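Local structure of phosphatidylglycerol lysyltransferase C-terminal domain-containing protein (2HQY) at residues R127-A131 / T132-K136; N255-P258 / E259-Y263. The protein binds coenzyme A and is probably a transferase of the acetyltransferase-like (GNAT-related) superfamily, though its reaction and substrate are unknown. One frame throughout, in Å; residues are numbered along the deposited sequence.

Interaction 1: residues R127-A131 / T132-K136; sequences RSDLA and TLKGK
Thr132 reaches back over the C-terminal end of helix 127-132 to grip Ser128 O. Its OG1 donates to that carbonyl oxygen at 2.7 Å, because chi1 of 67° sets the hydroxyl between backbone N and carbonyl carbon, turned toward the preceding turn. Thr132 N adds only weak bonds to Ser128 O and Asp129 O, and the hydroxyl bond is the shorter one there. Threonine suits this end because its short hydroxyl side chain can bend back to the carbonyl four residues earlier. Leu133 then breaks the helix by taking left-handed angles (phi 47°), yet its N still donates to Asp129 O at 2.7 Å. Its side chain turns back along the helix end, with CD2 3.7 Å from Asp129 O, and its apolar branches are buried against Phe138, Tyr251 and Ile145. Lys134 follows, and its N makes a weak bond to Thr132 OG1, so the one hydroxyl donates to Ser128 O and accepts, weakly, from Lys134 N. From CG onward the lysine runs extended and crosses Asp129 at about a right angle; CE comes to 4.1 Å from Asp129 OD1, while NZ stays 5.0 Å from it, too far for a salt bridge, though the opposite charges probably attract weakly. Gly135 has backbone angles at which any CB would collide with the carbonyl O of Lys134, while its own O accepts a hydrogen bond from Arg142 NH1.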
ATOM      1  N   ARG A 127     -23.923 -21.694  -5.572  1.00 17.85           N
ATOM      2  CA  ARG A 127     -24.195 -20.906  -6.783  1.00 17.67           C
ATOM      3  C   ARG A 127     -25.583 -21.228  -7.335  1.00 18.63           C
ATOM      4  O   ARG A 127     -26.296 -20.335  -7.780  1.00 19.29           O
ATOM      5  CB  ARG A 127     -23.119 -21.163  -7.842  1.00 18.21           C
ATOM      6  CG  ARG A 127     -23.158 -20.210  -9.051  1.00 20.43           C
ATOM      7  CD  ARG A 127     -22.681 -20.907 -10.330  1.00 22.90           C
ATOM      8  NE  ARG A 127     -23.816 -21.581 -10.923  1.00 32.31           N
ATOM      9  CZ  ARG A 127     -24.592 -21.070 -11.876  1.00 31.59           C
ATOM     10  NH1 ARG A 127     -24.347 -19.876 -12.413  1.00 33.44           N
ATOM     11  NH2 ARG A 127     -25.605 -21.784 -12.312  1.00 34.48           N
ATOM     12  N   SER A 128     -25.949 -22.508  -7.307  1.00 19.11           N
ATOM     13  CA  SER A 128     -27.279 -22.960  -7.701  1.00 20.54           C
ATOM     14  C   SER A 128     -28.432 -22.248  -6.961  1.00 20.43           C
ATOM     15  O   SER A 128     -29.431 -21.890  -7.602  1.00 22.11           O
ATOM     16  CB  SER A 128     -27.395 -24.500  -7.648  1.00 19.81           C
ATOM     17  OG  SER A 128     -27.176 -25.023  -6.353  1.00 21.36           O
ATOM     18  N   ASP A 129     -28.282 -21.990  -5.658  1.00 19.29           N
ATOM     19  CA  ASP A 129     -29.295 -21.251  -4.898  1.00 18.62           C
ATOM     20  C   ASP A 129     -29.387 -19.789  -5.342  1.00 18.74           C
ATOM     21  O   ASP A 129     -30.467 -19.281  -5.641  1.00 18.89           O
ATOM     22  CB  ASP A 129     -28.978 -21.292  -3.405  1.00 18.43           C
ATOM     23  CG  ASP A 129     -29.288 -22.643  -2.763  1.00 20.20           C
ATOM     24  OD1 ASP A 129     -30.109 -23.423  -3.312  1.00 17.95           O
ATOM     25  OD2 ASP A 129     -28.699 -22.913  -1.691  1.00 20.98           O
ATOM     26  N   LEU A 130     -28.242 -19.116  -5.383  1.00 17.94           N
ATOM     27  CA  LEU A 130     -28.211 -17.681  -5.692  1.00 18.03           C
ATOM     28  C   LEU A 130     -28.589 -17.394  -7.151  1.00 18.04           C
ATOM     29  O   LEU A 130     -29.156 -16.333  -7.438  1.00 18.73           O
ATOM     30  CB  LEU A 130     -26.851 -17.081  -5.317  1.00 17.43           C
ATOM     31  CG  LEU A 130     -26.478 -17.170  -3.821  1.00 17.93           C
ATOM     32  CD1 LEU A 130     -25.169 -16.390  -3.528  1.00 19.08           C
ATOM     33  CD2 LEU A 130     -27.604 -16.670  -2.915  1.00 18.99           C
ATOM     34  N   ALA A 131     -28.295 -18.333  -8.061  1.00 17.73           N
ATOM     35  CA  ALA A 131     -28.594 -18.127  -9.504  1.00 18.45           C
ATOM     36  C   ALA A 131     -30.057 -18.416  -9.851  1.00 19.32           C
ATOM     37  O   ALA A 131     -30.571 -17.940 -10.876  1.00 20.31           O
ATOM     38  CB  ALA A 131     -27.670 -18.997 -10.365  1.00 18.02           C
ATOM     39  N   THR A 132     -30.717 -19.241  -9.036  1.00 18.96           N
ATOM     40  CA  THR A 132     -32.095 -19.667  -9.360  1.00 19.40           C
ATOM     41  C   THR A 132     -33.131 -19.134  -8.355  1.00 19.78           C
ATOM     42  O   THR A 132     -34.308 -18.973  -8.692  1.00 19.96           O
ATOM     43  CB  THR A 132     -32.234 -21.213  -9.409  1.00 19.44           C
ATOM     44  OG1 THR A 132     -32.034 -21.738  -8.095  1.00 20.87           O
ATOM     45  CG2 THR A 132     -31.237 -21.839 -10.347  1.00 20.45           C
ATOM     46  N   LEU A 133     -32.697 -18.883  -7.124  1.00 20.42           N
ATOM     47  CA  LEU A 133     -33.585 -18.555  -5.993  1.00 20.74           C
ATOM     48  C   LEU A 133     -34.785 -19.508  -5.885  1.00 21.60           C
ATOM     49  O   LEU A 133     -35.895 -19.094  -5.581  1.00 22.25           O
ATOM     50  CB  LEU A 133     -34.030 -17.094  -6.036  1.00 20.92           C
ATOM     51  CG  LEU A 133     -32.864 -16.101  -6.099  1.00 22.43           C
ATOM     52  CD1 LEU A 133     -33.388 -14.705  -6.435  1.00 22.59           C
ATOM     53  CD2 LEU A 133     -32.098 -16.126  -4.784  1.00 21.80           C
ATOM     54  N   LYS A 134     -34.548 -20.792  -6.121  1.00 21.75           N
ATOM     55  CA  LYS A 134     -35.634 -21.787  -6.132  1.00 22.32           C
ATOM     56  C   LYS A 134     -35.975 -22.250  -4.711  1.00 22.34           C
ATOM     57  O   LYS A 134     -35.088 -22.328  -3.839  1.00 22.89           O
ATOM     58  CB  LYS A 134     -35.189 -22.979  -6.963  1.00 23.03           C
ATOM     59  CG  LYS A 134     -33.891 -23.570  -6.423  1.00 26.05           C
ATOM     60  CD  LYS A 134     -33.291 -24.675  -7.270  1.00 31.52           C
ATOM     61  CE  LYS A 134     -31.947 -25.076  -6.644  1.00 32.84           C
ATOM     62  NZ  LYS A 134     -31.412 -26.365  -7.170  1.00 33.90           N
ATOM     63  N   GLY A 135     -37.251 -22.546  -4.478  1.00 22.12           N
ATOM     64  CA  GLY A 135     -37.695 -23.176  -3.234  1.00 22.18           C
ATOM     65  C   GLY A 135     -38.296 -22.233  -2.207  1.00 22.33           C
ATOM     66  O   GLY A 135     -38.145 -21.018  -2.318  1.00 22.47           O
ATOM     67  N   LYS A 136     -38.973 -22.799  -1.205  1.00 22.17           N
ATOM     68  CA  LYS A 136     -39.640 -22.017  -0.164  1.00 22.99           C
ATOM     69  C   LYS A 136     -38.734 -21.002   0.543  1.00 23.33           C
ATOM     70  O   LYS A 136     -39.131 -19.852   0.761  1.00 24.19           O
ATOM     71  CB  LYS A 136     -40.293 -22.947   0.877  1.00 22.93           C
ATOM     72  CG  LYS A 136     -41.244 -22.213   1.821  1.00 23.89           C
ATOM     73  CD  LYS A 136     -41.868 -23.129   2.883  1.00 24.68           C
ATOM     74  CE  LYS A 136     -40.988 -23.163   4.128  1.00 26.49           C
ATOM     75  NZ  LYS A 136     -41.526 -24.074   5.135  1.00 27.23           N
TER

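Interaction 2: residues N255-P258 / E259-Y263; sequences NRIP and EQYIY
Pro258 and Tyr261 carry this contact, the proline ring lying beside one flank of the tyrosine ring. Pro258 CB comes to 3.7 Å from Tyr261 CE2, and Pro258 CG meets the tyrosine at its edge, in the plane of the ring. The first torsion of Tyr261, at -54°, keeps CG beside the backbone N, which swings the ring back toward the proline three residues earlier. A second residue covers one face of the ring: Gln260 CG sits 3.8 Å above its centre. The same glutamine bends at chi2, bringing NE2 within 3.4 Å of Pro258 CB, so its aliphatic part serves the ring and its amide end the proline. The backbone path that makes this possible is a type I beta turn from Pro258 to Tyr261, with Glu259 and Gln260 at the corner. It is closed by Tyr261 N donating to Pro258 O at 3.1 Å; the donor stands above the carbonyl plane. Proline fits the first position, whose part in the turn bond is its O, and its phi of -54° is one the ring readily holds. Tyr261 is in turn the centre of an inverse gamma turn, with a weak bond from Ile262 N to Gln260 O, and this second bend leads the chain on toward strand 263-265. On the buried side Ile257 adds its CG2 methyl, 3.9 Å from Tyr261 CB, the two side chains crossing at about a right angle; Ile257 also packs on Phe231. A serine in place of Tyr261 would probably leave the proline ring and Gln260 CG without their aromatic partner, with a gap where the ring had packed against them. The tyrosine is further flanked by Met20, while Glu259, at the exposed corner, directs its carboxylate toward Arg127 NH2 in a long, weak ion pair.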
ATOM      1  N   ASN A 255     -25.714 -15.561 -12.083  1.00 14.54           N
ATOM      2  CA  ASN A 255     -25.934 -16.265 -13.345  1.00 15.77           C
ATOM      3  C   ASN A 255     -24.790 -16.214 -14.350  1.00 16.76           C
ATOM      4  O   ASN A 255     -24.740 -17.029 -15.298  1.00 17.40           O
ATOM      5  CB  ASN A 255     -27.275 -15.845 -13.946  1.00 15.53           C
ATOM      6  CG  ASN A 255     -28.425 -16.626 -13.316  1.00 17.65           C
ATOM      7  OD1 ASN A 255     -28.654 -17.807 -13.649  1.00 17.41           O
ATOM      8  ND2 ASN A 255     -29.123 -15.999 -12.388  1.00 15.35           N
ATOM      9  N   ARG A 256     -23.887 -15.256 -14.153  1.00 16.31           N
ATOM     10  CA  ARG A 256     -22.689 -15.104 -14.997  1.00 16.94           C
ATOM     11  C   ARG A 256     -21.478 -15.879 -14.448  1.00 17.85           C
ATOM     12  O   ARG A 256     -20.505 -16.127 -15.167  1.00 18.44           O
ATOM     13  CB  ARG A 256     -22.338 -13.621 -15.147  1.00 17.40           C
ATOM     14  CG  ARG A 256     -23.453 -12.757 -15.766  1.00 15.67           C
ATOM     15  CD  ARG A 256     -23.902 -13.274 -17.155  1.00 17.21           C
ATOM     16  NE  ARG A 256     -24.833 -12.316 -17.763  1.00 14.32           N
ATOM     17  CZ  ARG A 256     -24.549 -11.431 -18.718  1.00 12.99           C
ATOM     18  NH1 ARG A 256     -23.342 -11.384 -19.292  1.00 12.67           N
ATOM     19  NH2 ARG A 256     -25.526 -10.621 -19.132  1.00 14.23           N
ATOM     20  N   ILE A 257     -21.530 -16.259 -13.179  1.00 17.13           N
ATOM     21  CA  ILE A 257     -20.447 -17.034 -12.584  1.00 17.44           C
ATOM     22  C   ILE A 257     -20.456 -18.447 -13.195  1.00 18.81           C
ATOM     23  O   ILE A 257     -21.514 -19.102 -13.215  1.00 18.51           O
ATOM     24  CB  ILE A 257     -20.607 -17.097 -11.030  1.00 16.61           C
ATOM     25  CG1 ILE A 257     -20.351 -15.708 -10.413  1.00 15.99           C
ATOM     26  CG2 ILE A 257     -19.688 -18.200 -10.444  1.00 16.25           C
ATOM     27  CD1 ILE A 257     -20.758 -15.591  -8.914  1.00 18.24           C
ATOM     28  N   PRO A 258     -19.310 -18.891 -13.748  1.00 19.65           N
ATOM     29  CA  PRO A 258     -19.214 -20.201 -14.404  1.00 20.66           C
ATOM     30  C   PRO A 258     -19.669 -21.361 -13.501  1.00 20.98           C
ATOM     31  O   PRO A 258     -19.449 -21.322 -12.293  1.00 20.49           O
ATOM     32  CB  PRO A 258     -17.726 -20.300 -14.731  1.00 20.53           C
ATOM     33  CG  PRO A 258     -17.305 -18.866 -14.937  1.00 21.24           C
ATOM     34  CD  PRO A 258     -18.037 -18.149 -13.837  1.00 20.40           C
ATOM     35  N   GLU A 259     -20.285 -22.384 -14.091  1.00 22.20           N
ATOM     36  CA  GLU A 259     -20.925 -23.469 -13.326  1.00 23.62           C
ATOM     37  C   GLU A 259     -19.971 -24.312 -12.482  1.00 22.25           C
ATOM     38  O   GLU A 259     -20.401 -24.900 -11.499  1.00 22.58           O
ATOM     39  CB  GLU A 259     -21.812 -24.377 -14.214  1.00 23.59           C
ATOM     40  CG  GLU A 259     -23.187 -23.749 -14.521  1.00 26.54           C
ATOM     41  CD  GLU A 259     -24.285 -24.759 -14.887  1.00 28.31           C
ATOM     42  OE1 GLU A 259     -25.461 -24.488 -14.525  1.00 33.09           O
ATOM     43  OE2 GLU A 259     -23.998 -25.805 -15.537  1.00 30.93           O
ATOM     44  N   GLN A 260     -18.689 -24.356 -12.843  1.00 21.61           N
ATOM     45  CA  GLN A 260     -17.722 -25.139 -12.059  1.00 21.09           C
ATOM     46  C   GLN A 260     -17.559 -24.595 -10.629  1.00 19.63           C
ATOM     47  O   GLN A 260     -17.137 -25.309  -9.719  1.00 18.22           O
ATOM     48  CB  GLN A 260     -16.363 -25.237 -12.762  1.00 21.60           C
ATOM     49  CG  GLN A 260     -15.588 -23.924 -12.897  1.00 24.48           C
ATOM     50  CD  GLN A 260     -15.654 -23.345 -14.308  1.00 29.16           C
ATOM     51  OE1 GLN A 260     -14.684 -22.749 -14.773  1.00 32.84           O
ATOM     52  NE2 GLN A 260     -16.778 -23.540 -15.001  1.00 28.82           N
ATOM     53  N   TYR A 261     -17.907 -23.320 -10.436  1.00 18.90           N
ATOM     54  CA  TYR A 261     -17.879 -22.722  -9.091  1.00 18.61           C
ATOM     55  C   TYR A 261     -19.176 -23.047  -8.377  1.00 19.47           C
ATOM     56  O   TYR A 261     -20.146 -22.290  -8.451  1.00 21.07           O
ATOM     57  CB  TYR A 261     -17.607 -21.198  -9.177  1.00 17.77           C
ATOM     58  CG  TYR A 261     -16.349 -20.957  -9.961  1.00 17.00           C
ATOM     59  CD1 TYR A 261     -15.102 -21.348  -9.445  1.00 15.55           C
ATOM     60  CD2 TYR A 261     -16.395 -20.388 -11.229  1.00 16.14           C
ATOM     61  CE1 TYR A 261     -13.939 -21.172 -10.168  1.00 15.47           C
ATOM     62  CE2 TYR A 261     -15.216 -20.181 -11.970  1.00 16.59           C
ATOM     63  CZ  TYR A 261     -14.011 -20.590 -11.431  1.00 18.70           C
ATOM     64  OH  TYR A 261     -12.876 -20.432 -12.156  1.00 18.12           O
ATOM     65  N   ILE A 262     -19.177 -24.201  -7.713  1.00 18.71           N
ATOM     66  CA  ILE A 262     -20.300 -24.716  -6.936  1.00 19.72           C
ATOM     67  C   ILE A 262     -20.674 -23.776  -5.797  1.00 18.26           C
ATOM     68  O   ILE A 262     -21.856 -23.655  -5.454  1.00 17.85           O
ATOM     69  CB  ILE A 262     -19.946 -26.151  -6.384  1.00 19.98           C
ATOM     70  CG1 ILE A 262     -20.045 -27.176  -7.519  1.00 25.46           C
ATOM     71  CG2 ILE A 262     -20.904 -26.616  -5.315  1.00 22.68           C
ATOM     72  CD1 ILE A 262     -18.813 -27.336  -8.320  1.00 28.12           C
ATOM     73  N   TYR A 263     -19.659 -23.118  -5.221  1.00 17.44           N
ATOM     74  CA  TYR A 263     -19.832 -22.284  -4.040  1.00 17.59           C
ATOM     75  C   TYR A 263     -19.582 -20.828  -4.369  1.00 16.68           C
ATOM     76  O   TYR A 263     -18.726 -20.509  -5.195  1.00 17.20           O
ATOM     77  CB  TYR A 263     -18.869 -22.705  -2.933  1.00 17.96           C
ATOM     78  CG  TYR A 263     -19.066 -24.138  -2.552  1.00 19.33           C
ATOM     79  CD1 TYR A 263     -20.196 -24.523  -1.852  1.00 19.50           C
ATOM     80  CD2 TYR A 263     -18.147 -25.106  -2.930  1.00 19.30           C
ATOM     81  CE1 TYR A 263     -20.414 -25.864  -1.519  1.00 21.86           C
ATOM     82  CE2 TYR A 263     -18.348 -26.451  -2.598  1.00 20.84           C
ATOM     83  CZ  TYR A 263     -19.483 -26.806  -1.890  1.00 19.74           C
ATOM     84  OH  TYR A 263     -19.698 -28.121  -1.542  1.00 22.47           O
TER

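Overall arrangement
The two contacts are far apart in sequence but neighbours in space, their centres about 12 Å apart. Arg127 is the main bridge: its backbone N lies 2.9 Å from Ile262 O, a probable hydrogen bond, and its NH1 makes a weak bond to Ile257 O. At the other end of the short helix Ala131 O lies 2.9 Å from Asn255 ND2, again a probable hydrogen bond. Both ends of helix 127-132 are thereby joined to the end of helix 245-256 and the loop that follows it. Helix 245-256 also carries Tyr246 of the coenzyme A site, whose side chain is about 11 Å from that of Leu133 in interaction 1; interaction 2 lies away from the annotated sites.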